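Local coordinates for uncharacterized protein Sortase B (Clostridium perfringens, PDB 5YFK) that is a class B sortase, a cysteine transpeptidase that probably cleaves sorting signals and joins proteins to the cell wall, at residues A[155-160]-A[211-216]. The protein carries 1 engineered substitution. Sequence-based numbering, arbitrary orientation.
Sequences VYQENA and YDFVNA
Q157 reaches from the end of strand 146-159 to the 211-216 loop: chi1 of 52° sets CG between the backbone N and the carbonyl carbon, and the chain beyond it runs straight. Its NE2 donates to D212 OD2 at 2.9 Å; the acceptor lies near the amide plane and uses its anti lone pair, while amide and carboxylate planes stand 84° apart. Q157 OE1 accepts from a water 2.8 Å away that in turn accepts from D212 N, so both ends of the amide are held. K128 also grips Q157 OE1 and forms a salt bridge with D212 OD2, probably stabilising the carboxylate charge. F213 and Q157 side chains run antiparallel; F213 chi1 of 53° turns its ring back to the strand, CZ 3.7 Å from E158 C. A216 CB covers one ring face, 3.5 Å above its centre, within the type II turn F213–A216. A160 N bonds weakly to N215 O and A160 touches R217, the predicted transition-state stabiliser. N159 and A216 form an antiparallel non-hydrogen-bonded pair (CA-CA 5.0 Å). The loop joining the last two sortase-barrel strands, 203-210 and 216-225, thus packs against the end of strand 146-159, where N159 OD1 N-caps helix 160-166.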
loop_
_atom_site.group_PDB
_atom_site.type_symbol
_atom_site.label_atom_id
_atom_site.label_comp_id
_atom_site.label_asym_id
_atom_site.label_seq_id
_atom_site.Cartn_x
_atom_site.Cartn_y
_atom_site.Cartn_z
ATOM N N VAL A 155 -10.562 6.125 -5.276
ATOM C CA VAL A 155 -10.202 4.972 -6.078
ATOM C C VAL A 155 -10.360 5.346 -7.557
ATOM O O VAL A 155 -11.277 6.070 -7.926
ATOM C CB VAL A 155 -11.090 3.723 -5.795
ATOM C CG1 VAL A 155 -12.575 4.035 -6.026
ATOM C CG2 VAL A 155 -10.674 2.565 -6.678
ATOM N N TYR A 156 -9.349 5.025 -8.347
ATOM C CA TYR A 156 -9.381 5.311 -9.782
ATOM C C TYR A 156 -8.468 4.418 -10.604
ATOM O O TYR A 156 -7.570 3.755 -10.072
ATOM C CB TYR A 156 -9.103 6.808 -10.057
ATOM C CG TYR A 156 -7.739 7.314 -9.639
ATOM C CD1 TYR A 156 -7.513 7.788 -8.340
ATOM C CD2 TYR A 156 -6.666 7.301 -10.529
ATOM C CE1 TYR A 156 -6.273 8.240 -7.948
ATOM C CE2 TYR A 156 -5.441 7.842 -10.179
ATOM C CZ TYR A 156 -5.228 8.243 -8.874
ATOM O OH TYR A 156 -3.995 8.706 -8.491
ATOM N N GLN A 157 -8.627 4.461 -11.927
ATOM C CA GLN A 157 -7.638 3.817 -12.766
ATOM C C GLN A 157 -7.315 4.702 -13.944
ATOM O O GLN A 157 -8.123 5.547 -14.363
ATOM C CB GLN A 157 -8.064 2.410 -13.209
ATOM C CG GLN A 157 -9.434 2.298 -13.834
ATOM C CD GLN A 157 -9.800 0.861 -14.226
ATOM O OE1 GLN A 157 -9.224 -0.114 -13.736
ATOM N NE2 GLN A 157 -10.650 0.746 -15.212
ATOM N N GLU A 158 -6.103 4.571 -14.429
ATOM C CA GLU A 158 -5.716 5.341 -15.597
ATOM C C GLU A 158 -4.499 4.739 -16.208
ATOM O O GLU A 158 -3.948 3.782 -15.706
ATOM C CB GLU A 158 -5.448 6.813 -15.228
ATOM C CG GLU A 158 -4.385 7.009 -14.163
ATOM C CD GLU A 158 -4.155 8.484 -13.802
ATOM O OE1 GLU A 158 -2.998 8.946 -13.838
ATOM O OE2 GLU A 158 -5.137 9.224 -13.601
ATOM N N ASN A 159 -4.078 5.335 -17.307
ATOM C CA ASN A 159 -2.938 4.863 -18.041
ATOM C C ASN A 159 -1.643 4.947 -17.203
ATOM O O ASN A 159 -1.391 5.957 -16.554
ATOM C CB ASN A 159 -2.803 5.734 -19.282
ATOM C CG ASN A 159 -1.521 5.489 -20.004
ATOM O OD1 ASN A 159 -0.509 6.125 -19.706
ATOM N ND2 ASN A 159 -1.530 4.536 -20.909
ATOM N N ALA A 160 -0.761 3.969 -17.349
ATOM C CA ALA A 160 0.416 3.904 -16.489
ATOM C C ALA A 160 1.364 5.091 -16.680
ATOM O O ALA A 160 1.990 5.559 -15.733
ATOM C CB ALA A 160 1.149 2.602 -16.688
ATOM N N TYR A 211 -6.481 -4.740 -15.827
ATOM C CA TYR A 211 -6.604 -5.341 -17.149
ATOM C C TYR A 211 -7.842 -4.920 -17.920
ATOM O O TYR A 211 -8.080 -5.409 -19.024
ATOM C CB TYR A 211 -6.558 -6.841 -17.006
ATOM C CG TYR A 211 -5.269 -7.295 -16.423
ATOM C CD1 TYR A 211 -4.127 -7.359 -17.206
ATOM C CD2 TYR A 211 -5.138 -7.509 -15.054
ATOM C CE1 TYR A 211 -2.899 -7.685 -16.662
ATOM C CE2 TYR A 211 -3.892 -7.747 -14.491
ATOM C CZ TYR A 211 -2.792 -7.913 -15.308
ATOM O OH TYR A 211 -1.573 -8.298 -14.777
ATOM N N ASP A 212 -8.501 -3.867 -17.460
ATOM C CA ASP A 212 -9.612 -3.299 -18.221
ATOM C C ASP A 212 -9.170 -2.747 -19.591
ATOM O O ASP A 212 -9.978 -2.626 -20.506
ATOM C CB ASP A 212 -10.281 -2.180 -17.437
ATOM C CG ASP A 212 -11.275 -2.683 -16.446
ATOM O OD1 ASP A 212 -11.508 -3.899 -16.425
ATOM O OD2 ASP A 212 -11.751 -1.876 -15.623
ATOM N N PHE A 213 -7.965 -2.190 -19.628
ATOM C CA PHE A 213 -7.386 -1.636 -20.840
ATOM C C PHE A 213 -5.881 -1.795 -20.718
ATOM O O PHE A 213 -5.366 -2.014 -19.617
ATOM C CB PHE A 213 -7.783 -0.164 -21.045
ATOM C CG PHE A 213 -7.502 0.743 -19.858
ATOM C CD1 PHE A 213 -8.517 1.063 -18.957
ATOM C CD2 PHE A 213 -6.292 1.415 -19.751
ATOM C CE1 PHE A 213 -8.275 1.947 -17.903
ATOM C CE2 PHE A 213 -6.063 2.336 -18.724
ATOM C CZ PHE A 213 -7.031 2.537 -17.755
ATOM N N VAL A 214 -5.174 -1.798 -21.843
ATOM C CA VAL A 214 -3.740 -2.040 -21.786
ATOM C C VAL A 214 -2.995 -0.949 -20.999
ATOM O O VAL A 214 -3.392 0.225 -20.995
ATOM C CB VAL A 214 -3.126 -2.231 -23.199
ATOM C CG1 VAL A 214 -3.290 -0.993 -24.044
ATOM C CG2 VAL A 214 -1.659 -2.607 -23.088
ATOM N N ASN A 215 -2.040 -1.387 -20.187
ATOM C CA ASN A 215 -1.311 -0.506 -19.269
ATOM C C ASN A 215 -2.194 0.233 -18.251
ATOM O O ASN A 215 -1.849 1.334 -17.802
ATOM C CB ASN A 215 -0.487 0.510 -20.067
ATOM C CG ASN A 215 0.563 -0.147 -20.946
ATOM O OD1 ASN A 215 1.159 -1.134 -20.568
ATOM N ND2 ASN A 215 0.688 0.329 -22.167
ATOM N N ALA A 216 -3.292 -0.389 -17.840
ATOM C CA ALA A 216 -4.125 0.181 -16.783
ATOM C C ALA A 216 -3.389 0.069 -15.459
ATOM O O ALA A 216 -2.610 -0.873 -15.240
ATOM C CB ALA A 216 -5.471 -0.519 -16.687
HETATM O O HOH W 1 -8.661 -2.594 -14.889
#